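Local coordinates for protein fatty acyl CoA synthetase FADD13 (FATTY-ACYL-CoA SYNTHETASE) (Mycobacterium tuberculosis, PDB 3R44) that belongs to the ANL superfamily of AMP-binding enzymes, pairing a large N-terminal domain with a small C-terminal domain that is mobile in this family, at residues Val423-Ile428 with Val441-Leu446; Ile494-Asn497 with Lys501-Lys504; Ile65-Arg70 with Gly169-Phe174; Ile175-Thr178 with His184-Gly187; Ala198-Ala203 with Ser232-Val237. One frame throughout, in Å; residues are numbered along the deposited sequence.

Interaction 1. Residues Val423-Ile428 with Val441-Leu446; sequences VYPAEI and VAVIGL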
loop_
_atom_site.group_PDB
_atom_site.type_symbol
_atom_site.label_atom_id
_atom_site.label_comp_id
_atom_site.label_asym_id
_atom_site.label_seq_id
_atom_site.Cartn_x
_atom_site.Cartn_y
_atom_site.Cartn_z
ATOM N N VAL A 423 12.440 14.400 15.242
ATOM C CA VAL A 423 12.484 13.504 16.369
ATOM C C VAL A 423 11.577 12.325 16.049
ATOM O O VAL A 423 10.373 12.530 15.761
ATOM C CB VAL A 423 11.935 14.238 17.636
ATOM C CG1 VAL A 423 11.998 13.398 18.808
ATOM C CG2 VAL A 423 12.716 15.513 17.880
ATOM N N TYR A 424 12.105 11.103 16.087
ATOM C CA TYR A 424 11.231 9.954 15.890
ATOM C C TYR A 424 10.836 9.356 17.264
ATOM O O TYR A 424 11.677 9.187 18.177
ATOM C CB TYR A 424 11.798 8.845 14.983
ATOM C CG TYR A 424 11.920 9.134 13.499
ATOM C CD1 TYR A 424 10.925 8.740 12.593
ATOM C CD2 TYR A 424 13.051 9.758 13.008
ATOM C CE1 TYR A 424 11.082 8.970 11.198
ATOM C CE2 TYR A 424 13.223 10.009 11.646
ATOM C CZ TYR A 424 12.235 9.614 10.727
ATOM O OH TYR A 424 12.405 9.856 9.335
ATOM N N PRO A 425 9.559 9.019 17.400
ATOM C CA PRO A 425 9.028 8.551 18.668
ATOM C C PRO A 425 9.726 7.319 19.213
ATOM O O PRO A 425 9.885 7.235 20.421
ATOM C CB PRO A 425 7.591 8.190 18.309
ATOM C CG PRO A 425 7.241 9.168 17.312
ATOM C CD PRO A 425 8.460 9.200 16.440
ATOM N N ALA A 426 10.158 6.388 18.355
ATOM C CA ALA A 426 10.769 5.133 18.810
ATOM C C ALA A 426 12.048 5.395 19.575
ATOM O O ALA A 426 12.383 4.656 20.478
ATOM C CB ALA A 426 11.069 4.155 17.627
ATOM N N GLU A 427 12.731 6.484 19.235
ATOM C CA GLU A 427 14.004 6.835 19.881
ATOM C C GLU A 427 13.758 7.097 21.372
ATOM O O GLU A 427 14.525 6.663 22.237
ATOM C CB GLU A 427 14.617 8.076 19.211
ATOM C CG GLU A 427 14.749 7.967 17.684
ATOM C CD GLU A 427 15.425 9.214 17.051
ATOM O OE1 GLU A 427 16.670 9.333 17.228
ATOM O OE2 GLU A 427 14.726 10.048 16.388
ATOM N N ILE A 428 12.631 7.736 21.650
ATOM C CA ILE A 428 12.215 8.078 23.013
ATOM C C ILE A 428 11.543 6.855 23.652
ATOM O O ILE A 428 11.882 6.447 24.783
ATOM C CB ILE A 428 11.289 9.306 23.029
ATOM C CG1 ILE A 428 12.010 10.523 22.427
ATOM C CG2 ILE A 428 10.786 9.567 24.461
ATOM C CD1 ILE A 428 11.060 11.727 22.106
ATOM N N VAL A 441 4.758 2.604 26.814
ATOM C CA VAL A 441 4.975 4.020 26.412
ATOM C C VAL A 441 4.684 4.214 24.938
ATOM O O VAL A 441 5.029 3.363 24.105
ATOM C CB VAL A 441 6.416 4.535 26.753
ATOM C CG1 VAL A 441 7.456 3.719 26.076
ATOM C CG2 VAL A 441 6.580 6.021 26.369
ATOM N N ALA A 442 4.014 5.298 24.607
ATOM C CA ALA A 442 3.836 5.701 23.212
ATOM C C ALA A 442 4.136 7.152 23.168
ATOM O O ALA A 442 3.625 7.893 24.003
ATOM C CB ALA A 442 2.415 5.487 22.789
ATOM N N VAL A 443 4.863 7.602 22.135
ATOM C CA VAL A 443 5.219 9.012 21.957
ATOM C C VAL A 443 4.539 9.546 20.697
ATOM O O VAL A 443 4.566 8.879 19.639
ATOM C CB VAL A 443 6.751 9.227 21.902
ATOM C CG1 VAL A 443 7.129 10.685 21.445
ATOM C CG2 VAL A 443 7.388 8.901 23.278
ATOM N N ILE A 444 3.899 10.697 20.851
ATOM C CA ILE A 444 3.294 11.463 19.753
ATOM C C ILE A 444 3.682 12.931 19.807
ATOM O O ILE A 444 4.029 13.482 20.860
ATOM C CB ILE A 444 1.747 11.409 19.760
ATOM C CG1 ILE A 444 1.195 11.917 21.094
ATOM C CG2 ILE A 444 1.277 9.992 19.434
ATOM C CD1 ILE A 444 -0.353 12.193 21.084
ATOM N N GLY A 445 3.540 13.610 18.681
ATOM C CA GLY A 445 3.704 15.035 18.700
ATOM C C GLY A 445 2.351 15.640 19.017
ATOM O O GLY A 445 1.303 15.093 18.580
ATOM N N LEU A 446 2.371 16.720 19.795
ATOM C CA LEU A 446 1.188 17.525 20.063
ATOM C C LEU A 446 1.484 18.914 19.584
ATOM O O LEU A 446 2.628 19.366 19.705
ATOM C CB LEU A 446 0.879 17.568 21.564
ATOM C CG LEU A 446 0.338 16.255 22.124
ATOM C CD1 LEU A 446 0.155 16.348 23.610
ATOM C CD2 LEU A 446 -0.973 15.822 21.484
#
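V443 offers its forked side chain to P425 and I428, which stand three positions apart on one side of the start of helix 425-432. Its chi1 of 169° sets CG1 anti to the backbone N and brings CG2 in beside it; CG2 goes to I428, CG1 mainly to P425. CG2 meets the CG2 branch of I428 at 3.7 Å, the two side chains crossing at about a right angle. CG1 lies against P425, 4.0 Å from P425 CB, and also comes loosely near I428 CD1. P425 CB packs on the strand itself, 3.8 Å from V443 CB and 3.4 Å from V443 O. The E427 side chain folds back past the proline to Y424, E427 OE2 accepting from Y424 N at 2.8 Å with an angle of 157° at the hydrogen, and ties the incoming chain to the helix. V443 O takes a hydrogen bond from K504 NZ, while V443 N gives one to E429. Helix 425-432 covers the V443 side of strand 438-448, with I428 also touching A455 of strand 454-461; A442 and I444 point the other way, onto L507 of helix 504-511.

Interaction 2. Residues Ile494-Asn497 with Lys501-Lys504; sequences IPRN and KILK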
loop_
_atom_site.group_PDB
_atom_site.type_symbol
_atom_site.label_atom_id
_atom_site.label_comp_id
_atom_site.label_asym_id
_atom_site.label_seq_id
_atom_site.Cartn_x
_atom_site.Cartn_y
_atom_site.Cartn_z
ATOM N N ILE A 494 -3.281 2.926 26.948
ATOM C CA ILE A 494 -2.995 3.410 25.623
ATOM C C ILE A 494 -3.942 2.707 24.629
ATOM O O ILE A 494 -4.222 1.519 24.771
ATOM C CB ILE A 494 -1.508 3.119 25.301
ATOM C CG1 ILE A 494 -0.652 4.083 26.130
ATOM C CG2 ILE A 494 -1.201 3.267 23.812
ATOM C CD1 ILE A 494 0.813 3.560 26.249
ATOM N N PRO A 495 -4.434 3.447 23.623
ATOM C CA PRO A 495 -5.369 2.824 22.671
ATOM C C PRO A 495 -4.675 1.837 21.722
ATOM O O PRO A 495 -3.700 2.185 21.037
ATOM C CB PRO A 495 -5.963 4.026 21.945
ATOM C CG PRO A 495 -4.850 5.029 21.912
ATOM C CD PRO A 495 -4.150 4.848 23.265
ATOM N N ARG A 496 -5.153 0.604 21.713
ATOM C CA ARG A 496 -4.638 -0.398 20.801
ATOM C C ARG A 496 -5.764 -1.096 20.064
ATOM O O ARG A 496 -6.889 -1.170 20.558
ATOM C CB ARG A 496 -3.861 -1.448 21.536
ATOM C CG ARG A 496 -2.517 -1.012 22.083
ATOM C CD ARG A 496 -2.059 -2.158 23.013
ATOM N NE ARG A 496 -0.943 -1.722 23.821
ATOM C CZ ARG A 496 0.310 -1.884 23.460
ATOM N NH1 ARG A 496 0.593 -2.483 22.314
ATOM N NH2 ARG A 496 1.284 -1.455 24.251
ATOM N N ASN A 497 -5.465 -1.619 18.880
ATOM C CA ASN A 497 -6.505 -2.287 18.096
ATOM C C ASN A 497 -6.576 -3.755 18.533
ATOM O O ASN A 497 -5.764 -4.145 19.376
ATOM C CB ASN A 497 -6.263 -2.043 16.582
ATOM C CG ASN A 497 -5.079 -2.766 16.037
ATOM O OD1 ASN A 497 -4.435 -3.551 16.727
ATOM N ND2 ASN A 497 -4.815 -2.565 14.745
ATOM N N LYS A 501 -1.701 -3.319 17.880
ATOM C CA LYS A 501 -1.031 -2.124 17.394
ATOM C C LYS A 501 -1.442 -0.868 18.167
ATOM O O LYS A 501 -2.629 -0.596 18.309
ATOM C CB LYS A 501 -1.386 -1.893 15.920
ATOM C CG LYS A 501 -0.447 -0.887 15.213
ATOM C CD LYS A 501 -0.938 -0.538 13.814
ATOM C CE LYS A 501 -0.429 0.829 13.352
ATOM N NZ LYS A 501 -0.909 1.141 11.942
ATOM N N ILE A 502 -0.463 -0.086 18.634
ATOM C CA ILE A 502 -0.745 1.195 19.279
ATOM C C ILE A 502 -1.318 2.102 18.204
ATOM O O ILE A 502 -0.784 2.178 17.073
ATOM C CB ILE A 502 0.512 1.875 19.837
ATOM C CG1 ILE A 502 1.156 1.021 20.909
ATOM C CG2 ILE A 502 0.161 3.238 20.443
ATOM C CD1 ILE A 502 0.475 1.128 22.109
ATOM N N LEU A 503 -2.452 2.725 18.517
ATOM C CA LEU A 503 -3.166 3.570 17.573
ATOM C C LEU A 503 -2.782 5.023 17.833
ATOM O O LEU A 503 -3.443 5.730 18.609
ATOM C CB LEU A 503 -4.670 3.364 17.749
ATOM C CG LEU A 503 -5.131 1.955 17.385
ATOM C CD1 LEU A 503 -6.609 1.795 17.746
ATOM C CD2 LEU A 503 -4.882 1.671 15.892
ATOM N N LYS A 504 -1.699 5.471 17.229
ATOM C CA LYS A 504 -1.261 6.880 17.415
ATOM C C LYS A 504 -2.272 7.937 16.958
ATOM O O LYS A 504 -2.339 9.037 17.545
ATOM C CB LYS A 504 0.131 7.099 16.824
ATOM C CG LYS A 504 1.133 6.308 17.588
ATOM C CD LYS A 504 2.544 6.605 17.252
ATOM C CE LYS A 504 3.440 5.909 18.296
ATOM N NZ LYS A 504 4.741 6.436 18.281
#
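The tight loop joining I494-N497 to K501-K504 carries the PRxxxGK signature of the ANL family, here just before helix 504-511 in the C-terminal domain. A single backbone bridge pairs R496 with I502. On one flank L503 N gives a nearly straight bond to P495 O, 2.9 Å and 171°, and on the other N497 N bonds to K501 O at 3.1 Å. The N497 side chain closes the loop: chi1 of 71° places CG between the backbone N and the carbonyl carbon, so that OD1 can turn in to take K501 N at 3.0 Å. That donor sits above the amide plane, not on a lone pair, and OD1 also bonds to T499. Both L503 methyls, CD1 and CD2, lie about 4.0 Å from N497 CB, while the extended K501 chain leads away. The turn of the R496 guanidinium is fixed by NH1 to G500 O and by the NH2 salt bridge to E440, and one of its faces lies over I502. The I502 CD1 methyl is modelled over the group's centre, 3.3 Å from R496 CZ, and only 3.2 Å from I494 CG2, tighter than usual carbon contact; its exact position, and with it both distances, is doubtful.

Interaction 3. Residues Ile65-Arg70 with Gly169-Phe174; sequences IAKGDR and GDDNLF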
loop_
_atom_site.group_PDB
_atom_site.type_symbol
_atom_site.label_atom_id
_atom_site.label_comp_id
_atom_site.label_asym_id
_atom_site.label_seq_id
_atom_site.Cartn_x
_atom_site.Cartn_y
_atom_site.Cartn_z
ATOM N N ILE A 65 -7.838 10.321 -25.310
ATOM C CA ILE A 65 -6.658 9.880 -24.551
ATOM C C ILE A 65 -5.552 9.396 -25.498
ATOM O O ILE A 65 -5.779 8.598 -26.411
ATOM C CB ILE A 65 -6.994 8.790 -23.489
ATOM C CG1 ILE A 65 -7.815 9.354 -22.338
ATOM C CG2 ILE A 65 -5.695 8.062 -22.983
ATOM C CD1 ILE A 65 -7.183 10.507 -21.538
ATOM N N ALA A 66 -4.366 9.946 -25.315
ATOM C CA ALA A 66 -3.210 9.598 -26.109
ATOM C C ALA A 66 -2.080 9.330 -25.156
ATOM O O ALA A 66 -2.230 9.442 -23.927
ATOM C CB ALA A 66 -2.845 10.750 -27.083
ATOM N N LYS A 67 -0.943 8.970 -25.719
ATOM C CA LYS A 67 0.261 8.702 -24.931
ATOM C C LYS A 67 0.569 9.832 -23.950
ATOM O O LYS A 67 0.642 11.007 -24.320
ATOM C CB LYS A 67 1.474 8.482 -25.852
ATOM C CG LYS A 67 2.760 8.173 -25.091
ATOM C CD LYS A 67 3.940 8.012 -26.057
ATOM C CE LYS A 67 5.244 7.784 -25.278
ATOM N NZ LYS A 67 4.900 7.099 -24.026
ATOM N N GLY A 68 0.670 9.477 -22.681
ATOM C CA GLY A 68 1.085 10.379 -21.621
ATOM C C GLY A 68 -0.111 11.025 -20.895
ATOM O O GLY A 68 0.063 11.512 -19.774
ATOM N N ASP A 69 -1.305 10.989 -21.497
ATOM C CA ASP A 69 -2.528 11.631 -20.921
ATOM C C ASP A 69 -3.004 10.843 -19.657
ATOM O O ASP A 69 -2.900 9.591 -19.626
ATOM C CB ASP A 69 -3.685 11.665 -21.924
ATOM C CG ASP A 69 -3.472 12.637 -23.075
ATOM O OD1 ASP A 69 -2.748 13.650 -22.884
ATOM O OD2 ASP A 69 -4.028 12.343 -24.162
ATOM N N ARG A 70 -3.511 11.555 -18.648
ATOM C CA ARG A 70 -3.923 10.907 -17.401
ATOM C C ARG A 70 -5.400 10.632 -17.389
ATOM O O ARG A 70 -6.207 11.503 -17.755
ATOM C CB ARG A 70 -3.538 11.734 -16.158
ATOM C CG ARG A 70 -2.087 11.571 -15.655
ATOM C CD ARG A 70 -1.064 12.248 -16.550
ATOM N NE ARG A 70 -1.225 13.714 -16.557
ATOM C CZ ARG A 70 -0.826 14.557 -17.510
ATOM N NH1 ARG A 70 -0.344 14.149 -18.686
ATOM N NH2 ARG A 70 -1.000 15.852 -17.309
ATOM N N GLY A 169 8.529 0.455 -21.213
ATOM C CA GLY A 169 9.787 0.734 -20.530
ATOM C C GLY A 169 9.643 1.826 -19.488
ATOM O O GLY A 169 8.791 1.760 -18.608
ATOM N N ASP A 170 10.456 2.851 -19.640
ATOM C CA ASP A 170 10.472 3.985 -18.757
ATOM C C ASP A 170 9.329 4.976 -19.023
ATOM O O ASP A 170 9.256 5.998 -18.374
ATOM C CB ASP A 170 11.822 4.711 -18.944
ATOM C CG ASP A 170 12.015 5.830 -17.971
ATOM O OD1 ASP A 170 11.738 5.604 -16.771
ATOM O OD2 ASP A 170 12.463 6.938 -18.396
ATOM N N ASP A 171 8.439 4.704 -19.970
ATOM C CA ASP A 171 7.246 5.508 -20.106
ATOM C C ASP A 171 6.336 5.467 -18.853
ATOM O O ASP A 171 6.116 4.408 -18.258
ATOM C CB ASP A 171 6.460 5.102 -21.355
ATOM C CG ASP A 171 7.203 5.449 -22.637
ATOM O OD1 ASP A 171 8.071 6.351 -22.596
ATOM O OD2 ASP A 171 6.897 4.821 -23.655
ATOM N N ASN A 172 5.798 6.627 -18.481
ATOM C CA ASN A 172 4.869 6.684 -17.376
ATOM C C ASN A 172 3.682 5.793 -17.576
ATOM O O ASN A 172 3.138 5.714 -18.691
ATOM C CB ASN A 172 4.309 8.064 -17.119
ATOM C CG ASN A 172 5.343 9.056 -16.778
ATOM O OD1 ASN A 172 6.438 8.682 -16.370
ATOM N ND2 ASN A 172 5.012 10.350 -16.960
ATOM N N LEU A 173 3.240 5.187 -16.481
ATOM C CA LEU A 173 2.118 4.264 -16.478
ATOM C C LEU A 173 1.044 4.628 -15.443
ATOM O O LEU A 173 -0.145 4.450 -15.694
ATOM C CB LEU A 173 2.601 2.816 -16.205
ATOM C CG LEU A 173 1.531 1.709 -16.094
ATOM C CD1 LEU A 173 0.556 1.723 -17.293
ATOM C CD2 LEU A 173 2.101 0.305 -15.904
ATOM N N PHE A 174 1.437 4.972 -14.235
ATOM C CA PHE A 174 0.421 5.403 -13.271
ATOM C C PHE A 174 0.949 6.442 -12.331
ATOM O O PHE A 174 2.190 6.525 -12.141
ATOM C CB PHE A 174 -0.318 4.238 -12.598
ATOM C CG PHE A 174 0.481 3.456 -11.610
ATOM C CD1 PHE A 174 0.549 3.874 -10.290
ATOM C CD2 PHE A 174 1.069 2.265 -11.954
ATOM C CE1 PHE A 174 1.303 3.154 -9.311
ATOM C CE2 PHE A 174 1.788 1.526 -10.997
ATOM C CZ PHE A 174 1.890 1.960 -9.670
HETATM O O HOH W 1 2.822 11.396 -18.769
#
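K67 reaches across to D171 with its chain extended as far as CE, CG being anti to the backbone N, and a bend at chi4 (30°, not staggered) turns NZ toward the carboxylate. The two side chains cross at about a right angle, forming a salt bridge of 3.1 Å from K67 NZ to D171 OD2. K67 NZ is almost as near to D171 CG, at 3.2 Å, so it lies over the face of the carboxylate, and the pair is a salt bridge without a hydrogen bond in the plane. The same OD2 accepts the backbone N of G168. A water makes a second link, donating to G68 O at 2.9 Å and accepting from N172 ND2 at 3.0 Å. R70 NH1 also holds G68 O, in the plane of its guanidinium. Both links start from a type II beta turn, A66 to D69, with G68 at its positive-phi position; they tie it to D171 just before strand 172-178 and to N172 at its start, where L173 and F174 form a classic beta bulge facing H190.

Interaction 4. Residues Ile175-Thr178 with His184-Gly187; sequences IMYT and HPKG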
loop_
_atom_site.group_PDB
_atom_site.type_symbol
_atom_site.label_atom_id
_atom_site.label_comp_id
_atom_site.label_asym_id
_atom_site.label_seq_id
_atom_site.Cartn_x
_atom_site.Cartn_y
_atom_site.Cartn_z
ATOM N N ILE A 175 0.021 7.205 -11.741
ATOM C CA ILE A 175 0.360 8.118 -10.663
ATOM C C ILE A 175 -0.524 7.785 -9.488
ATOM O O ILE A 175 -1.739 7.784 -9.604
ATOM C CB ILE A 175 0.150 9.599 -11.025
ATOM C CG1 ILE A 175 0.871 10.023 -12.295
ATOM C CG2 ILE A 175 0.653 10.491 -9.896
ATOM C CD1 ILE A 175 0.319 11.261 -12.976
ATOM N N MET A 176 0.100 7.477 -8.374
ATOM C CA MET A 176 -0.607 7.178 -7.174
ATOM C C MET A 176 -0.260 8.183 -6.095
ATOM O O MET A 176 0.932 8.458 -5.794
ATOM C CB MET A 176 -0.329 5.720 -6.725
ATOM C CG MET A 176 -0.895 4.624 -7.726
ATOM S SD MET A 176 -1.574 3.172 -6.871
ATOM C CE MET A 176 -1.124 3.597 -5.246
ATOM N N TYR A 177 -1.279 8.756 -5.482
ATOM C CA TYR A 177 -1.032 9.832 -4.479
ATOM C C TYR A 177 -0.732 9.305 -3.048
ATOM O O TYR A 177 -1.364 8.371 -2.574
ATOM C CB TYR A 177 -2.164 10.889 -4.549
ATOM C CG TYR A 177 -1.904 11.787 -5.720
ATOM C CD1 TYR A 177 -2.128 11.330 -7.023
ATOM C CD2 TYR A 177 -1.348 13.028 -5.541
ATOM C CE1 TYR A 177 -1.856 12.106 -8.106
ATOM C CE2 TYR A 177 -1.088 13.854 -6.642
ATOM C CZ TYR A 177 -1.327 13.375 -7.920
ATOM O OH TYR A 177 -1.039 14.159 -8.995
ATOM N N THR A 178 0.273 9.871 -2.390
ATOM C CA THR A 178 0.640 9.466 -1.019
ATOM C C THR A 178 0.839 10.733 -0.167
ATOM O O THR A 178 1.341 11.766 -0.674
ATOM C CB THR A 178 1.939 8.598 -1.017
ATOM O OG1 THR A 178 2.129 7.980 0.276
ATOM C CG2 THR A 178 3.154 9.443 -1.364
ATOM N N HIS A 184 -0.850 18.464 1.678
ATOM C CA HIS A 184 -1.269 17.913 0.366
ATOM C C HIS A 184 -0.475 16.658 -0.054
ATOM O O HIS A 184 0.738 16.578 0.181
ATOM C CB HIS A 184 -1.107 18.975 -0.758
ATOM C CG HIS A 184 -1.984 20.187 -0.597
ATOM N ND1 HIS A 184 -1.484 21.476 -0.585
ATOM C CD2 HIS A 184 -3.329 20.304 -0.475
ATOM C CE1 HIS A 184 -2.484 22.330 -0.442
ATOM N NE2 HIS A 184 -3.613 21.645 -0.377
ATOM N N PRO A 185 -1.134 15.698 -0.722
ATOM C CA PRO A 185 -0.327 14.555 -1.164
ATOM C C PRO A 185 0.705 14.870 -2.311
ATOM O O PRO A 185 0.666 15.958 -2.882
ATOM C CB PRO A 185 -1.407 13.530 -1.588
ATOM C CG PRO A 185 -2.520 14.360 -2.130
ATOM C CD PRO A 185 -2.538 15.566 -1.156
ATOM N N LYS A 186 1.660 13.969 -2.566
ATOM C CA LYS A 186 2.494 14.010 -3.767
ATOM C C LYS A 186 2.104 12.835 -4.623
ATOM O O LYS A 186 1.773 11.748 -4.117
ATOM C CB LYS A 186 3.988 13.842 -3.474
ATOM C CG LYS A 186 4.590 14.833 -2.559
ATOM C CD LYS A 186 6.029 14.408 -2.232
ATOM C CE LYS A 186 6.073 13.317 -1.127
ATOM N NZ LYS A 186 5.528 13.793 0.181
ATOM N N GLY A 187 2.173 13.039 -5.930
ATOM C CA GLY A 187 1.883 11.980 -6.864
ATOM C C GLY A 187 3.086 11.188 -7.182
ATOM O O GLY A 187 4.086 11.720 -7.687
#
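T178 and K186 exchange two backbone bonds, as an antiparallel hydrogen-bonded pair does. T178 N reaches K186 O at 3.0 Å and 166°, and K186 N returns to T178 O at 2.9 Å. The neighbouring non-hydrogen-bonded pair, Y177 with G187, is drawn in close, its CA atoms 4.3 Å apart, and Y177 CA adds a CA-H...O contact to K186 O. Packing spreads from the tyrosine. With chi1 at -79° its CG is anti to the carbonyl carbon, and the ring folds back over the partner strand, lying flat on G187. G187 CA stands 3.5 Å from the ring centroid and 13° off its normal, a CH-pi contact. A CB on residue 187 would run into the Y177 ring and I175 CG2, so this approach depends on glycine. I175 CG2 comes to the same CA at 3.6 Å, while P185 CG rests obliquely against Y177 CD2 at 3.8 Å. Y177 to G187 spans the A3 motif of the family, whose P-loop-like turn closes the hairpin; residues 180-182 are not modelled. Outside, Y177 OH bonds to D113 of helix 104-114, which also meets P185 through F109; I175 and M176 touch strand 94-97, and strand 375-376 flanks strand 186-191.

Interaction 5. Residues Ala198-Ala203 with Ser232-Val237; sequences AASSWA and SAMRGV
M234 reaches across to helix 192-205 and touches it with the end of its side chain alone. Its CE methyl packs on A199 CB at 3.7 Å, and its sulfur lies beside the serine next along, M234 SD being 3.6 Å from S200 OG. Chi1 of 177° and chi2 of 167° run the chain straight out from its helix; a bend at chi3 then lays CE against the alanine. S200 OG hydrogen-bonds to H196 O, one helical turn earlier. This is a helix-to-helix contact between 192-205 and 223-235 of the N-terminal domain, with A199 and M234 CA atoms 7.4 Å apart. Along the same pair of helices A199 also meets I230 and F231, whose ring meets that of W202 with planes about 20° apart. Helix 223-235 finishes here: G236 has positive phi, and V237 N bonds back to S232 O at 2.8 Å. R25 donates to A233 O and M234 O, and a bound histidine lies about 6 Å from the M234 side chain, in a pocket to which H196 contributes.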
loop_
_atom_site.group_PDB
_atom_site.type_symbol
_atom_site.label_atom_id
_atom_site.label_comp_id
_atom_site.label_asym_id
_atom_site.label_seq_id
_atom_site.Cartn_x
_atom_site.Cartn_y
_atom_site.Cartn_z
ATOM N N ALA A 198 8.387 -4.696 -9.996
ATOM C CA ALA A 198 7.748 -4.997 -8.751
ATOM C C ALA A 198 7.001 -6.288 -8.880
ATOM O O ALA A 198 7.038 -7.100 -7.970
ATOM C CB ALA A 198 6.764 -3.847 -8.372
ATOM N N ALA A 199 6.331 -6.497 -10.017
ATOM C CA ALA A 199 5.567 -7.736 -10.217
ATOM C C ALA A 199 6.571 -8.903 -10.229
ATOM O O ALA A 199 6.361 -9.945 -9.603
ATOM C CB ALA A 199 4.732 -7.665 -11.543
ATOM N N SER A 200 7.667 -8.723 -10.943
ATOM C CA SER A 200 8.714 -9.771 -11.015
ATOM C C SER A 200 9.329 -10.056 -9.696
ATOM O O SER A 200 9.598 -11.211 -9.369
ATOM C CB SER A 200 9.863 -9.366 -11.918
ATOM O OG SER A 200 9.383 -9.137 -13.194
ATOM N N SER A 201 9.547 -8.986 -8.924
ATOM C CA SER A 201 10.084 -9.106 -7.580
ATOM C C SER A 201 9.202 -10.040 -6.724
ATOM O O SER A 201 9.656 -11.015 -6.164
ATOM C CB SER A 201 10.174 -7.748 -6.917
ATOM O OG SER A 201 10.760 -7.937 -5.667
ATOM N N TRP A 202 7.917 -9.756 -6.690
ATOM C CA TRP A 202 6.992 -10.622 -5.943
ATOM C C TRP A 202 6.983 -12.053 -6.475
ATOM O O TRP A 202 7.161 -13.021 -5.743
ATOM C CB TRP A 202 5.600 -10.037 -6.078
ATOM C CG TRP A 202 5.324 -8.952 -5.149
ATOM C CD1 TRP A 202 5.552 -7.592 -5.308
ATOM C CD2 TRP A 202 4.682 -9.101 -3.922
ATOM N NE1 TRP A 202 5.107 -6.906 -4.190
ATOM C CE2 TRP A 202 4.558 -7.815 -3.337
ATOM C CE3 TRP A 202 4.227 -10.227 -3.207
ATOM C CZ2 TRP A 202 4.004 -7.626 -2.060
ATOM C CZ3 TRP A 202 3.658 -10.038 -1.973
ATOM C CH2 TRP A 202 3.536 -8.739 -1.412
ATOM N N ALA A 203 6.803 -12.156 -7.788
ATOM C CA ALA A 203 6.643 -13.434 -8.449
ATOM C C ALA A 203 7.886 -14.315 -8.306
ATOM O O ALA A 203 7.785 -15.548 -8.270
ATOM C CB ALA A 203 6.323 -13.236 -9.902
ATOM N N SER A 232 -0.233 -11.320 -11.241
ATOM C CA SER A 232 -1.150 -12.402 -11.568
ATOM C C SER A 232 -1.107 -12.709 -13.069
ATOM O O SER A 232 -1.054 -13.884 -13.485
ATOM C CB SER A 232 -2.571 -12.098 -11.097
ATOM O OG SER A 232 -2.641 -12.192 -9.677
ATOM N N ALA A 233 -1.195 -11.686 -13.915
ATOM C CA ALA A 233 -1.050 -11.921 -15.346
ATOM C C ALA A 233 0.344 -12.438 -15.705
ATOM O O ALA A 233 0.522 -13.317 -16.566
ATOM C CB ALA A 233 -1.388 -10.651 -16.140
ATOM N N MET A 234 1.355 -11.871 -15.086
ATOM C CA MET A 234 2.723 -12.298 -15.324
ATOM C C MET A 234 2.925 -13.788 -15.076
ATOM O O MET A 234 3.509 -14.484 -15.903
ATOM C CB MET A 234 3.716 -11.494 -14.462
ATOM C CG MET A 234 5.101 -11.976 -14.645
ATOM S SD MET A 234 6.269 -10.817 -13.948
ATOM C CE MET A 234 5.751 -9.278 -14.683
ATOM N N ARG A 235 2.379 -14.286 -13.980
ATOM C CA ARG A 235 2.596 -15.684 -13.587
ATOM C C ARG A 235 1.472 -16.626 -14.077
ATOM O O ARG A 235 1.659 -17.844 -14.066
ATOM C CB ARG A 235 2.778 -15.729 -12.077
ATOM C CG ARG A 235 2.828 -17.136 -11.346
ATOM C CD ARG A 235 4.090 -17.959 -11.586
ATOM N NE ARG A 235 4.046 -18.606 -12.873
ATOM C CZ ARG A 235 4.916 -19.519 -13.310
ATOM N NH1 ARG A 235 4.716 -20.037 -14.502
ATOM N NH2 ARG A 235 5.956 -19.927 -12.563
ATOM N N GLY A 236 0.329 -16.101 -14.508
ATOM C CA GLY A 236 -0.787 -16.947 -14.918
ATOM C C GLY A 236 -1.597 -17.446 -13.733
ATOM O O GLY A 236 -1.886 -18.646 -13.561
ATOM N N VAL A 237 -2.005 -16.495 -12.933
ATOM C CA VAL A 237 -2.770 -16.718 -11.688
ATOM C C VAL A 237 -4.159 -16.238 -11.953
ATOM O O VAL A 237 -4.349 -15.240 -12.657
ATOM C CB VAL A 237 -2.132 -15.880 -10.626
ATOM C CG1 VAL A 237 -3.005 -15.742 -9.370
ATOM C CG2 VAL A 237 -0.766 -16.526 -10.275
#

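Along the chain the order is interaction 3, 4, 5, then 1 and 2. The first three fall within the large N-terminal domain: 3 and 4 lie 16 Å apart between centres and share strand 172-178, R70 of one packing on I175 of the other, while strand 186-191 of interaction 4 leads directly into helix 192-205 of interaction 5, its centre 25 Å away. Interactions 1 and 2 belong to the C-terminal domain, their centres 13 Å apart, and touch through K504, which reaches the strand of interaction 1, and through I502 packing on A442. The two groups are separate: centres of interactions 1 and 3 are 41 Å apart, on opposite sides of the chain's centre, reflecting the two-domain build of the family.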